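Local coordinates for D-isomer specific 2-hydroxyacid dehydrogenase family protein (Aeromonas salmonicida subsp. salmonicida, PDB 3HG7) that probably works as an NAD-dependent oxidoreductase of the D-isomer specific 2-hydroxyacid dehydrogenase family, at residues A[36-39]-A[40-44]; A[134-138]-A[139-143]; A[152-155]-A[156-160]; A[294-297]-A[298-301]. The protein carries 1 engineered substitution. All blocks are in the same frame, centred on the assembly; numbering follows the deposited sequence.

The four contacts fall into the two halves of the chain, each built on a parallel sheet. Contacts 1 and 4 lie with the five-stranded sheet that includes strand 6-11, their centres 25 Å apart, although contact 4 comes from the last helix of the chain, 286-301. Contacts 2 and 3 belong to the probable NAD-binding half: strand 142-146 leads into helix 150-161, and the two contacts meet where Leu-143 CD2 packs 3.7 Å from Ile-155 O. Contact 3 holds Gly-152 of a likely dinucleotide-binding glycine motif. Contact 1 lies about 32 Å and contact 4 about 15 Å from contact 3, between nearest atoms.

Contact 1 of 4, residues A[36-39]-A[40-44]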
ATOM      1  N   ASP A  36      -2.499 -21.609 -13.297  1.00 12.78           N
ATOM      2  CA  ASP A  36      -2.652 -20.276 -13.901  1.00 14.03           C
ATOM      3  C   ASP A  36      -4.092 -19.795 -14.053  1.00 13.43           C
ATOM      4  O   ASP A  36      -4.320 -18.636 -14.426  1.00 14.15           O
ATOM      5  CB  ASP A  36      -1.935 -20.201 -15.267  1.00 16.35           C
ATOM      6  CG  ASP A  36      -0.419 -19.951 -15.142  1.00 32.78           C
ATOM      7  OD1 ASP A  36       0.172 -20.137 -14.056  1.00 17.91           O
ATOM      8  OD2 ASP A  36       0.196 -19.574 -16.161  1.00 18.84           O
ATOM      9  N   ASN A  37      -5.052 -20.688 -13.779  1.00 13.11           N
ATOM     10  CA  ASN A  37      -6.447 -20.303 -13.661  1.00 14.14           C
ATOM     11  C   ASN A  37      -7.151 -21.042 -12.528  1.00 14.52           C
ATOM     12  O   ASN A  37      -6.550 -21.906 -11.873  1.00 14.44           O
ATOM     13  CB  ASN A  37      -7.181 -20.505 -15.006  1.00 14.36           C
ATOM     14  CG  ASN A  37      -7.248 -21.978 -15.425  1.00 17.07           C
ATOM     15  OD1 ASN A  37      -6.943 -22.897 -14.641  1.00 14.89           O
ATOM     16  ND2 ASN A  37      -7.638 -22.218 -16.685  1.00 14.99           N
ATOM     17  N   GLN A  38      -8.404 -20.675 -12.267  1.00 15.58           N
ATOM     18  CA  GLN A  38      -9.122 -21.253 -11.136  1.00 16.64           C
ATOM     19  C   GLN A  38      -9.478 -22.706 -11.375  1.00 16.20           C
ATOM     20  O   GLN A  38      -9.400 -23.521 -10.452  1.00 16.96           O
ATOM     21  CB  GLN A  38     -10.375 -20.451 -10.727  1.00 18.12           C
ATOM     22  CG  GLN A  38     -11.078 -21.137  -9.509  1.00 20.22           C
ATOM     23  CD  GLN A  38     -12.381 -20.501  -9.075  1.00 20.54           C
ATOM     24  OE1 GLN A  38     -12.497 -19.270  -8.972  1.00 20.59           O
ATOM     25  NE2 GLN A  38     -13.389 -21.353  -8.811  1.00 20.57           N
ATOM     26  N   SER A  39      -9.835 -23.038 -12.614  1.00 15.71           N
ATOM     27  CA  SER A  39     -10.185 -24.395 -12.978  1.00 16.61           C
ATOM     28  C   SER A  39      -9.064 -25.410 -12.683  1.00 17.41           C
ATOM     29  O   SER A  39      -9.308 -26.477 -12.090  1.00 17.53           O
ATOM     30  CB  SER A  39     -10.618 -24.461 -14.454  1.00 15.59           C
ATOM     31  OG  SER A  39     -10.963 -25.802 -14.795  1.00 22.47           O
ATOM     32  N   ASP A  40      -7.839 -25.086 -13.098  1.00 17.56           N
ATOM     33  CA  ASP A  40      -6.687 -25.954 -12.809  1.00 17.58           C
ATOM     34  C   ASP A  40      -6.419 -26.003 -11.317  1.00 17.76           C
ATOM     35  O   ASP A  40      -6.039 -27.050 -10.777  1.00 19.40           O
ATOM     36  CB  ASP A  40      -5.416 -25.490 -13.540  1.00 18.58           C
ATOM     37  CG  ASP A  40      -5.440 -25.792 -15.022  1.00 26.56           C
ATOM     38  OD1 ASP A  40      -6.347 -26.522 -15.489  1.00 19.59           O
ATOM     39  OD2 ASP A  40      -4.539 -25.292 -15.731  1.00 18.82           O
ATOM     40  N   ALA A  41      -6.641 -24.893 -10.627  1.00 16.91           N
ATOM     41  CA  ALA A  41      -6.427 -24.873  -9.177  1.00 17.44           C
ATOM     42  C   ALA A  41      -7.401 -25.774  -8.419  1.00 18.46           C
ATOM     43  O   ALA A  41      -7.035 -26.371  -7.394  1.00 18.19           O
ATOM     44  CB  ALA A  41      -6.488 -23.470  -8.657  1.00 17.07           C
ATOM     45  N   GLU A  42      -8.639 -25.883  -8.918  1.00 18.84           N
ATOM     46  CA  GLU A  42      -9.661 -26.754  -8.291  1.00 18.76           C
ATOM     47  C   GLU A  42      -9.170 -28.148  -8.058  1.00 18.68           C
ATOM     48  O   GLU A  42      -9.495 -28.760  -7.041  1.00 17.95           O
ATOM     49  CB  GLU A  42     -10.939 -26.854  -9.158  1.00 19.64           C
ATOM     50  CG  GLU A  42     -11.598 -25.539  -9.487  1.00 21.27           C
ATOM     51  CD  GLU A  42     -12.503 -24.989  -8.393  1.00 20.81           C
ATOM     52  OE1 GLU A  42     -12.591 -25.590  -7.302  1.00 21.39           O
ATOM     53  OE2 GLU A  42     -13.143 -23.931  -8.631  1.00 21.82           O
ATOM     54  N   LYS A  43      -8.422 -28.668  -9.029  1.00 18.72           N
ATOM     55  CA  LYS A  43      -7.938 -30.008  -8.990  1.00 20.08           C
ATOM     56  C   LYS A  43      -6.751 -30.184  -8.072  1.00 18.89           C
ATOM     57  O   LYS A  43      -6.456 -31.307  -7.667  1.00 20.16           O
ATOM     58  CB  LYS A  43      -7.564 -30.488 -10.398  1.00 22.53           C
ATOM     59  CG  LYS A  43      -8.673 -30.253 -11.417  1.00 37.01           C
ATOM     60  CD  LYS A  43      -8.347 -30.886 -12.748  1.00 25.96           C
ATOM     61  CE  LYS A  43      -9.506 -30.691 -13.711  1.00 37.34           C
ATOM     62  NZ  LYS A  43      -8.994 -30.246 -15.039  1.00 28.51           N
ATOM     63  N   LEU A  44      -6.070 -29.090  -7.757  1.00 17.13           N
ATOM     64  CA  LEU A  44      -4.769 -29.184  -7.095  1.00 15.95           C
ATOM     65  C   LEU A  44      -4.735 -28.688  -5.668  1.00 14.12           C
ATOM     66  O   LEU A  44      -3.877 -29.121  -4.910  1.00 14.15           O
ATOM     67  CB  LEU A  44      -3.691 -28.442  -7.897  1.00 16.72           C
ATOM     68  CG  LEU A  44      -3.442 -28.945  -9.325  1.00 23.44           C
ATOM     69  CD1 LEU A  44      -2.484 -27.995  -9.994  1.00 16.60           C
ATOM     70  CD2 LEU A  44      -2.848 -30.355  -9.284  1.00 16.84           C
TER
HETATM   71  O   HOH W   1      -2.322 -23.786 -15.118  1.00 17.63           O
HETATM   72  O   HOH W   2      -7.743 -25.086 -17.495  1.00 28.19           O
HETATM   73  O   HOH W   3      -8.858 -27.314 -15.549  1.00 24.48           O
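Asn-37 folds its amide back over the start of helix 38-44, and OD1 takes the backbone N-H of Asp-40 at 2.8 Å in a nearly straight bond. The chi1 of 65°, with CG set between backbone N and carbonyl carbon, swings the amide into this place. The donor is tilted well away from the plane of the amide carbonyl. Asp-40 turns its carboxylate 63° against that amide, and a water joins Asn-37 ND2 to Asp-40 OD1. Asn-37 is thus the N-cap: its side chain supplies the acceptor for a first-turn N-H that has no carbonyl before it, while its own O receives Ala-41 N at 3.2 Å. Spanning the first turn, Gln-38 and Glu-42 meet at the surface. The extended Gln-38 chain reaches NE2 to Glu-42 OE2 at 2.6 Å, the acceptor lying almost in the amide plane and met nearly along its C-O bond. The bend at chi2 (-82°) turns the Glu-42 carboxylate toward Gln-38 NE2. Its other oxygen, OE1, makes a salt bridge with Lys-64, and this division of the carboxylate probably fixes its rotation. A second water ties Ser-39 OG, Asp-40 OD1 and Lys-43 NZ together, and a third links Asp-40 OD2 to Asp-36 N. Ala-41 faces inward, onto Leu-11 and Leu-61.

Contact 2 of 4, residues A[134-138]-A[139-143]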
ATOM      1  N   PRO A 134       5.664  30.398 -12.496  1.00 11.34           N
ATOM      2  CA  PRO A 134       6.280  30.308 -11.170  1.00 10.68           C
ATOM      3  C   PRO A 134       6.182  28.910 -10.557  1.00 10.25           C
ATOM      4  O   PRO A 134       5.211  28.184 -10.726  1.00 11.85           O
ATOM      5  CB  PRO A 134       5.457  31.268 -10.307  1.00 12.06           C
ATOM      6  CG  PRO A 134       4.554  31.998 -11.216  1.00 17.47           C
ATOM      7  CD  PRO A 134       4.689  31.512 -12.592  1.00 11.86           C
ATOM      8  N   TYR A 135       7.197  28.575  -9.782  1.00  9.54           N
ATOM      9  CA  TYR A 135       7.154  27.375  -8.976  1.00  8.97           C
ATOM     10  C   TYR A 135       8.014  27.608  -7.740  1.00  9.52           C
ATOM     11  O   TYR A 135       8.721  28.624  -7.638  1.00  7.59           O
ATOM     12  CB  TYR A 135       7.622  26.177  -9.788  1.00 10.10           C
ATOM     13  CG  TYR A 135       9.084  26.188 -10.191  1.00  7.67           C
ATOM     14  CD1 TYR A 135      10.075  25.629  -9.334  1.00 11.49           C
ATOM     15  CD2 TYR A 135       9.477  26.672 -11.418  1.00 11.22           C
ATOM     16  CE1 TYR A 135      11.417  25.612  -9.728  1.00  8.04           C
ATOM     17  CE2 TYR A 135      10.822  26.660 -11.805  1.00  8.99           C
ATOM     18  CZ  TYR A 135      11.759  26.090 -10.967  1.00 11.08           C
ATOM     19  OH  TYR A 135      13.060  26.081 -11.377  1.00  9.97           O
ATOM     20  N   GLN A 136       7.928  26.676  -6.794  1.00 12.41           N
ATOM     21  CA  GLN A 136       8.780  26.703  -5.605  1.00 14.87           C
ATOM     22  C   GLN A 136       9.557  25.402  -5.453  1.00 12.68           C
ATOM     23  O   GLN A 136       9.167  24.369  -5.973  1.00 11.68           O
ATOM     24  CB  GLN A 136       7.956  26.944  -4.324  1.00 18.37           C
ATOM     25  CG  GLN A 136       7.226  28.295  -4.274  1.00 36.77           C
ATOM     26  CD  GLN A 136       7.172  28.907  -2.875  1.00 21.53           C
ATOM     27  OE1 GLN A 136       7.506  28.260  -1.880  1.00 37.58           O
ATOM     28  NE2 GLN A 136       6.764  30.177  -2.800  1.00 37.36           N
ATOM     29  N   GLY A 137      10.653  25.455  -4.695  1.00 12.26           N
ATOM     30  CA  GLY A 137      11.362  24.215  -4.370  1.00 12.46           C
ATOM     31  C   GLY A 137      10.751  23.551  -3.164  1.00 13.32           C
ATOM     32  O   GLY A 137       9.925  24.149  -2.478  1.00 13.55           O
ATOM     33  N   LEU A 138      11.180  22.312  -2.890  1.00 13.37           N
ATOM     34  CA  LEU A 138      10.783  21.614  -1.680  1.00 15.04           C
ATOM     35  C   LEU A 138      11.511  22.074  -0.418  1.00 15.64           C
ATOM     36  O   LEU A 138      11.047  21.807   0.692  1.00 15.13           O
ATOM     37  CB  LEU A 138      10.994  20.116  -1.858  1.00 15.64           C
ATOM     38  CG  LEU A 138      10.032  19.479  -2.875  1.00 17.19           C
ATOM     39  CD1 LEU A 138      10.238  17.986  -2.867  1.00 17.09           C
ATOM     40  CD2 LEU A 138       8.594  19.830  -2.496  1.00 17.08           C
ATOM     41  N   LYS A 139      12.630  22.790  -0.572  1.00 17.03           N
ATOM     42  CA  LYS A 139      13.431  23.194   0.591  1.00 17.25           C
ATOM     43  C   LYS A 139      12.576  23.887   1.644  1.00 17.30           C
ATOM     44  O   LYS A 139      11.907  24.884   1.372  1.00 17.86           O
ATOM     45  CB  LYS A 139      14.576  24.149   0.195  1.00 19.38           C
ATOM     46  CG  LYS A 139      15.134  23.884  -1.193  1.00 42.87           C
ATOM     47  CD  LYS A 139      15.530  25.163  -1.916  1.00 22.59           C
ATOM     48  CE  LYS A 139      17.020  25.223  -2.195  1.00 42.74           C
ATOM     49  NZ  LYS A 139      17.267  24.939  -3.631  1.00 23.76           N
ATOM     50  N   GLY A 140      12.598  23.354   2.849  1.00 17.18           N
ATOM     51  CA  GLY A 140      11.957  24.011   3.982  1.00 18.19           C
ATOM     52  C   GLY A 140      10.459  23.815   4.116  1.00 18.31           C
ATOM     53  O   GLY A 140       9.857  24.312   5.058  1.00 19.21           O
ATOM     54  N   ARG A 141       9.852  23.092   3.189  1.00 18.09           N
ATOM     55  CA  ARG A 141       8.434  22.779   3.274  1.00 17.87           C
ATOM     56  C   ARG A 141       8.232  21.638   4.267  1.00 17.58           C
ATOM     57  O   ARG A 141       9.178  20.900   4.546  1.00 17.70           O
ATOM     58  CB  ARG A 141       7.935  22.337   1.904  1.00 19.93           C
ATOM     59  CG  ARG A 141       8.434  23.188   0.786  1.00 27.31           C
ATOM     60  CD  ARG A 141       7.461  24.259   0.484  1.00 23.27           C
ATOM     61  NE  ARG A 141       6.143  23.735   0.120  1.00 28.36           N
ATOM     62  CZ  ARG A 141       5.235  24.451  -0.533  1.00 24.76           C
ATOM     63  NH1 ARG A 141       4.046  23.940  -0.801  1.00 28.56           N
ATOM     64  NH2 ARG A 141       5.527  25.691  -0.918  1.00 28.83           N
ATOM     65  N   THR A 142       7.012  21.498   4.791  1.00 16.29           N
ATOM     66  CA  THR A 142       6.732  20.510   5.835  1.00 17.06           C
ATOM     67  C   THR A 142       5.980  19.303   5.318  1.00 16.59           C
ATOM     68  O   THR A 142       4.860  19.427   4.789  1.00 16.10           O
ATOM     69  CB  THR A 142       5.836  21.066   6.927  1.00 19.52           C
ATOM     70  OG1 THR A 142       4.698  21.682   6.301  1.00 27.28           O
ATOM     71  CG2 THR A 142       6.587  22.083   7.765  1.00 24.17           C
ATOM     72  N   LEU A 143       6.590  18.141   5.525  1.00 16.28           N
ATOM     73  CA  LEU A 143       5.971  16.862   5.181  1.00 16.37           C
ATOM     74  C   LEU A 143       5.373  16.314   6.468  1.00 17.43           C
ATOM     75  O   LEU A 143       6.091  16.168   7.437  1.00 17.03           O
ATOM     76  CB  LEU A 143       7.028  15.889   4.643  1.00 16.15           C
ATOM     77  CG  LEU A 143       6.595  14.479   4.209  1.00 14.93           C
ATOM     78  CD1 LEU A 143       5.406  14.518   3.251  1.00 15.92           C
ATOM     79  CD2 LEU A 143       7.746  13.675   3.577  1.00 16.32           C
TER
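Arg-141 N donates to Leu-138 O at 3.1 Å, and this nearly straight bond closes a type II beta turn over Lys-139 and Gly-140. Gly-140, at the third position of the turn, has the positive phi (81°) that a type II turn places there. The second polar link is weak: Arg-141 NH2 lies 3.4 Å from Gln-136 OE1, and the N-H is poorly aligned with the oxygen. The oxygen stands at the edge of the guanidinium, near its plane, while the amide itself is turned 72° against that plane, and the two side chains cross at about a right angle. Bends at chi2 (-93°) and chi3 fold the arginine back across the turn toward Gln-136. On the way its CG passes 3.0 Å from Leu-138 O, the same oxygen that accepts the backbone bond, and CD lies 3.9 Å from Gly-137 O. Arg-141 NE makes a long, weak ion pair with Asp-196. Leu-138 sends its branched end away from the turn into buried surroundings, whereas Lys-139 leads outward from the exposed corner. The turn thereby delivers the chain from the loop after helix 118-126 into strand 142-146: Leu-138 packs on Leu-111, Leu-112 and Met-115 of helix 100-115, Arg-141 also touches Met-115, and Leu-143 lies against Val-197 and Val-199 of neighbouring strand 197-200.

Contact 3 of 4, residues A[152-155]-A[156-160]; sequences GQHI and AHTGK
The His-157 imidazole turns an edge to the backbone of the preceding turn: ND1 donates to Gln-153 O at 3.0 Å in a moderately bent bond. The oxygen is somewhat out of the ring plane, and ND1 stands above the carbonyl plane, 54° from it, away from the lone-pair directions. The backbone N of the same residue reaches Gln-153 O as well, also at 3.0 Å, nearly in line with the carbonyl. One oxygen is therefore gripped twice by one histidine, which probably limits rotation of the ring. The chi1 of -76° puts CG beside the backbone N and lets ND1 turn back to that carbonyl. His-154 has the other disposition, with CG opposite its own N (chi1 -157°). Its ND1 is 3.8 Å from Thr-158 OG1, which approaches the ring obliquely; both atoms hydrogen-bond to Ser-104 OG of helix 100-115, so that serine bridges successive turns. Thr-158 OG1 also lies 3.0 Å from His-154 O. The side of the helix turned to the sheet is apolar: Ala-156 packs on Ile-145 and Val-166, while Ile-155 faces Leu-143 and Ile-145, and also Phe-108 of helix 100-115. Gln-153 NE2 binds Thr-148 O in the loop before the helix. Helix 150-161 is the crossover of the beta-alpha-beta unit made with strands 142-146 and 165-169, and Gly-152 is the last glycine of a GxGxxG pattern, consistent with the NAD-binding Rossmann fold.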
ATOM      1  N   GLY A 152       6.471   4.661   6.272  1.00 18.62           N
ATOM      2  CA  GLY A 152       6.529   6.054   6.763  1.00 19.00           C
ATOM      3  C   GLY A 152       7.949   6.546   6.913  1.00 19.31           C
ATOM      4  O   GLY A 152       8.275   7.680   6.505  1.00 17.36           O
ATOM      5  N   GLN A 153       8.790   5.703   7.517  1.00 20.04           N
ATOM      6  CA  GLN A 153      10.208   6.027   7.688  1.00 20.49           C
ATOM      7  C   GLN A 153      10.929   6.269   6.363  1.00 19.22           C
ATOM      8  O   GLN A 153      11.688   7.222   6.240  1.00 17.71           O
ATOM      9  CB  GLN A 153      10.939   4.952   8.484  1.00 21.99           C
ATOM     10  CG  GLN A 153      10.656   4.969   9.971  1.00 26.65           C
ATOM     11  CD  GLN A 153      11.071   3.669  10.624  1.00 23.58           C
ATOM     12  OE1 GLN A 153      12.246   3.284  10.575  1.00 27.44           O
ATOM     13  NE2 GLN A 153      10.105   2.961  11.212  1.00 26.92           N
ATOM     14  N   HIS A 154      10.699   5.429   5.357  1.00 18.98           N
ATOM     15  CA  HIS A 154      11.436   5.664   4.107  1.00 18.85           C
ATOM     16  C   HIS A 154      11.035   6.999   3.447  1.00 17.45           C
ATOM     17  O   HIS A 154      11.908   7.778   3.008  1.00 16.11           O
ATOM     18  CB  HIS A 154      11.345   4.495   3.127  1.00 20.23           C
ATOM     19  CG  HIS A 154      12.476   4.461   2.145  1.00 23.08           C
ATOM     20  ND1 HIS A 154      12.523   5.281   1.036  1.00 21.90           N
ATOM     21  CD2 HIS A 154      13.612   3.720   2.113  1.00 22.54           C
ATOM     22  CE1 HIS A 154      13.634   5.042   0.362  1.00 23.00           C
ATOM     23  NE2 HIS A 154      14.316   4.102   0.997  1.00 23.15           N
ATOM     24  N   ILE A 155       9.731   7.281   3.443  1.00 16.03           N
ATOM     25  CA  ILE A 155       9.218   8.534   2.871  1.00 14.68           C
ATOM     26  C   ILE A 155       9.772   9.691   3.675  1.00 13.95           C
ATOM     27  O   ILE A 155      10.006  10.796   3.140  1.00 13.56           O
ATOM     28  CB  ILE A 155       7.671   8.578   2.900  1.00 13.75           C
ATOM     29  CG1 ILE A 155       7.069   7.444   2.040  1.00 15.29           C
ATOM     30  CG2 ILE A 155       7.137   9.903   2.375  1.00 14.93           C
ATOM     31  CD1 ILE A 155       5.653   7.168   2.389  1.00 13.13           C
ATOM     32  N   ALA A 156       9.973   9.453   4.967  1.00 13.26           N
ATOM     33  CA  ALA A 156      10.589  10.451   5.852  1.00 12.90           C
ATOM     34  C   ALA A 156      12.027  10.782   5.453  1.00 13.64           C
ATOM     35  O   ALA A 156      12.381  11.977   5.288  1.00 13.54           O
ATOM     36  CB  ALA A 156      10.510   9.988   7.292  1.00 12.73           C
ATOM     37  N   HIS A 157      12.861   9.756   5.282  1.00 15.11           N
ATOM     38  CA  HIS A 157      14.250   9.993   4.857  1.00 17.73           C
ATOM     39  C   HIS A 157      14.324  10.732   3.522  1.00 16.97           C
ATOM     40  O   HIS A 157      15.199  11.585   3.323  1.00 17.32           O
ATOM     41  CB  HIS A 157      15.042   8.691   4.786  1.00 20.31           C
ATOM     42  CG  HIS A 157      15.435   8.159   6.133  1.00 21.15           C
ATOM     43  ND1 HIS A 157      14.669   7.245   6.828  1.00 21.79           N
ATOM     44  CD2 HIS A 157      16.486   8.457   6.937  1.00 21.77           C
ATOM     45  CE1 HIS A 157      15.252   6.972   7.984  1.00 21.48           C
ATOM     46  NE2 HIS A 157      16.353   7.697   8.075  1.00 22.11           N
ATOM     47  N   THR A 158      13.416  10.389   2.600  1.00 16.33           N
ATOM     48  CA  THR A 158      13.362  11.083   1.314  1.00 15.72           C
ATOM     49  C   THR A 158      12.968  12.547   1.470  1.00 14.95           C
ATOM     50  O   THR A 158      13.574  13.407   0.840  1.00 14.01           O
ATOM     51  CB  THR A 158      12.457  10.364   0.295  1.00 16.80           C
ATOM     52  OG1 THR A 158      12.742   8.963   0.345  1.00 18.70           O
ATOM     53  CG2 THR A 158      12.708  10.903  -1.130  1.00 17.80           C
ATOM     54  N   GLY A 159      11.974  12.848   2.304  1.00 15.02           N
ATOM     55  CA  GLY A 159      11.640  14.263   2.546  1.00 15.87           C
ATOM     56  C   GLY A 159      12.807  15.052   3.129  1.00 16.56           C
ATOM     57  O   GLY A 159      13.121  16.153   2.657  1.00 15.79           O
ATOM     58  N   LYS A 160      13.470  14.480   4.131  1.00 17.18           N
ATOM     59  CA  LYS A 160      14.634  15.114   4.741  1.00 17.71           C
ATOM     60  C   LYS A 160      15.742  15.315   3.703  1.00 15.57           C
ATOM     61  O   LYS A 160      16.383  16.358   3.680  1.00 14.26           O
ATOM     62  CB  LYS A 160      15.124  14.336   5.988  1.00 19.21           C
ATOM     63  CG  LYS A 160      14.662  14.980   7.305  1.00 27.53           C
ATOM     64  CD  LYS A 160      15.724  15.976   7.851  1.00 22.70           C
ATOM     65  CE  LYS A 160      15.177  17.353   8.267  1.00 27.40           C
ATOM     66  NZ  LYS A 160      13.867  17.269   8.948  1.00 23.94           N
TER

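Contact 4 of 4, residues A[294-297]-A[298-301]; sequences VRNY and IRFI
Residues 294-301 run through the C-terminal part of helix 286-301, and each N-H from Ile-298 to Ile-301 reaches the carbonyl four residues back. Phe-300 N to Asn-296 O is the shortest of these bonds at 2.8 Å; Arg-299 N to Arg-295 O, at 3.3 Å, is weak. Ile-301 lays CG2 over one face of the Tyr-297 ring, 3.8 Å from its centroid, in a CH-pi contact. The methyl is displaced toward the rim, 3.6 Å from Tyr-297 CZ. Tyr-297 CG is opposite the backbone N (chi1 178°), which brings the ring alongside Ile-301, one face toward CG2. The ring also packs on Leu-27, Ile-50 and Trp-70, and its hydroxyl makes a weak hydrogen bond to Pro-28 O. On another side of the helix, Arg-299 runs back extended to NE and NH1 donates to Asn-296 OD1 at 3.0 Å. The donor lies well above the amide carbonyl plane, 54° from it, with amide and guanidinium planes 64° apart. Asn-296 OD1 also accepts from Asp-307 N, tying the helix to the chain that follows, and its ND2 gives to Gln-72 OE1, so both ends of this buried amide are used. Arg-295 NE stands 4.4 Å from Arg-299 NH2, like charges side by side; the NH1 to OD1 bond probably holds the Arg-299 guanidinium in place despite that nearby charge.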
ATOM      1  N   VAL A 294      11.072 -17.855   0.907  1.00 13.61           N
ATOM      2  CA  VAL A 294      12.125 -18.816   1.250  1.00 14.64           C
ATOM      3  C   VAL A 294      12.621 -18.669   2.705  1.00 14.65           C
ATOM      4  O   VAL A 294      12.872 -19.677   3.361  1.00 15.02           O
ATOM      5  CB  VAL A 294      13.285 -18.754   0.215  1.00 16.45           C
ATOM      6  CG1 VAL A 294      14.526 -19.504   0.702  1.00 21.88           C
ATOM      7  CG2 VAL A 294      12.795 -19.281  -1.123  1.00 21.30           C
ATOM      8  N   ARG A 295      12.726 -17.442   3.220  1.00 14.46           N
ATOM      9  CA  ARG A 295      13.133 -17.260   4.629  1.00 14.81           C
ATOM     10  C   ARG A 295      12.053 -17.832   5.561  1.00 13.75           C
ATOM     11  O   ARG A 295      12.361 -18.516   6.528  1.00 11.70           O
ATOM     12  CB  ARG A 295      13.468 -15.781   4.969  1.00 16.61           C
ATOM     13  CG  ARG A 295      14.745 -15.231   4.323  1.00 40.47           C
ATOM     14  CD  ARG A 295      15.134 -13.823   4.868  1.00 21.21           C
ATOM     15  NE  ARG A 295      13.959 -13.018   5.214  1.00 41.80           N
ATOM     16  CZ  ARG A 295      13.549 -11.936   4.552  1.00 22.87           C
ATOM     17  NH1 ARG A 295      12.454 -11.294   4.951  1.00 41.87           N
ATOM     18  NH2 ARG A 295      14.226 -11.497   3.496  1.00 41.87           N
ATOM     19  N   ASN A 296      10.786 -17.562   5.242  1.00 14.11           N
ATOM     20  CA  ASN A 296       9.671 -18.119   6.003  1.00 13.61           C
ATOM     21  C   ASN A 296       9.581 -19.633   5.875  1.00 11.82           C
ATOM     22  O   ASN A 296       9.223 -20.317   6.829  1.00 11.06           O
ATOM     23  CB  ASN A 296       8.346 -17.461   5.595  1.00 13.48           C
ATOM     24  CG  ASN A 296       7.933 -16.315   6.535  1.00 11.63           C
ATOM     25  OD1 ASN A 296       8.436 -16.180   7.664  1.00 15.13           O
ATOM     26  ND2 ASN A 296       6.979 -15.515   6.080  1.00 14.45           N
ATOM     27  N   TYR A 297       9.928 -20.162   4.706  1.00 11.91           N
ATOM     28  CA  TYR A 297       9.916 -21.614   4.496  1.00 11.90           C
ATOM     29  C   TYR A 297      10.903 -22.314   5.438  1.00 13.06           C
ATOM     30  O   TYR A 297      10.560 -23.306   6.090  1.00 13.77           O
ATOM     31  CB  TYR A 297      10.212 -21.958   3.030  1.00 11.68           C
ATOM     32  CG  TYR A 297      10.252 -23.444   2.768  1.00 11.57           C
ATOM     33  CD1 TYR A 297       9.081 -24.168   2.599  1.00 10.27           C
ATOM     34  CD2 TYR A 297      11.464 -24.117   2.660  1.00 11.86           C
ATOM     35  CE1 TYR A 297       9.122 -25.533   2.360  1.00 11.80           C
ATOM     36  CE2 TYR A 297      11.523 -25.467   2.422  1.00 11.97           C
ATOM     37  CZ  TYR A 297      10.350 -26.181   2.282  1.00 11.59           C
ATOM     38  OH  TYR A 297      10.380 -27.540   2.043  1.00 12.57           O
ATOM     39  N   ILE A 298      12.119 -21.784   5.518  1.00 13.90           N
ATOM     40  CA  ILE A 298      13.116 -22.300   6.488  1.00 14.37           C
ATOM     41  C   ILE A 298      12.609 -22.319   7.936  1.00 14.18           C
ATOM     42  O   ILE A 298      12.821 -23.305   8.645  1.00 15.36           O
ATOM     43  CB  ILE A 298      14.456 -21.528   6.430  1.00 15.32           C
ATOM     44  CG1 ILE A 298      15.049 -21.511   5.019  1.00 20.33           C
ATOM     45  CG2 ILE A 298      15.467 -22.101   7.464  1.00 19.75           C
ATOM     46  CD1 ILE A 298      15.189 -22.854   4.347  1.00 17.02           C
ATOM     47  N   ARG A 299      11.944 -21.251   8.373  1.00 13.40           N
ATOM     48  CA  ARG A 299      11.350 -21.216   9.722  1.00 13.50           C
ATOM     49  C   ARG A 299      10.219 -22.241   9.825  1.00 11.98           C
ATOM     50  O   ARG A 299      10.149 -23.041  10.767  1.00 11.46           O
ATOM     51  CB  ARG A 299      10.818 -19.809  10.045  1.00 14.99           C
ATOM     52  CG  ARG A 299      11.868 -18.684  10.198  1.00 23.43           C
ATOM     53  CD  ARG A 299      11.225 -17.358   9.807  1.00 18.82           C
ATOM     54  NE  ARG A 299      12.129 -16.208   9.907  1.00 23.48           N
ATOM     55  CZ  ARG A 299      12.057 -15.116   9.146  1.00 21.29           C
ATOM     56  NH1 ARG A 299      11.128 -14.996   8.194  1.00 24.14           N
ATOM     57  NH2 ARG A 299      12.932 -14.130   9.323  1.00 23.23           N
ATOM     58  N   PHE A 300       9.359 -22.267   8.813  1.00 11.31           N
ATOM     59  CA  PHE A 300       8.221 -23.188   8.805  1.00  9.97           C
ATOM     60  C   PHE A 300       8.570 -24.679   8.979  1.00  9.88           C
ATOM     61  O   PHE A 300       7.943 -25.388   9.785  1.00  8.14           O
ATOM     62  CB  PHE A 300       7.416 -22.983   7.491  1.00 11.12           C
ATOM     63  CG  PHE A 300       6.279 -23.934   7.327  1.00  9.56           C
ATOM     64  CD1 PHE A 300       5.125 -23.807   8.088  1.00 12.87           C
ATOM     65  CD2 PHE A 300       6.339 -24.951   6.380  1.00 12.01           C
ATOM     66  CE1 PHE A 300       4.049 -24.716   7.932  1.00  9.21           C
ATOM     67  CE2 PHE A 300       5.271 -25.850   6.216  1.00 10.57           C
ATOM     68  CZ  PHE A 300       4.116 -25.720   6.999  1.00 13.06           C
ATOM     69  N   ILE A 301       9.559 -25.153   8.227  1.00 10.36           N
ATOM     70  CA  ILE A 301       9.920 -26.580   8.286  1.00 11.01           C
ATOM     71  C   ILE A 301      10.710 -26.927   9.544  1.00 11.66           C
ATOM     72  O   ILE A 301      10.851 -28.114   9.856  1.00 11.28           O
ATOM     73  CB  ILE A 301      10.692 -27.063   7.019  1.00 12.04           C
ATOM     74  CG1 ILE A 301      12.068 -26.400   6.952  1.00 15.38           C
ATOM     75  CG2 ILE A 301       9.839 -26.822   5.738  1.00 15.78           C
ATOM     76  CD1 ILE A 301      12.889 -26.864   5.775  1.00 15.54           C
TER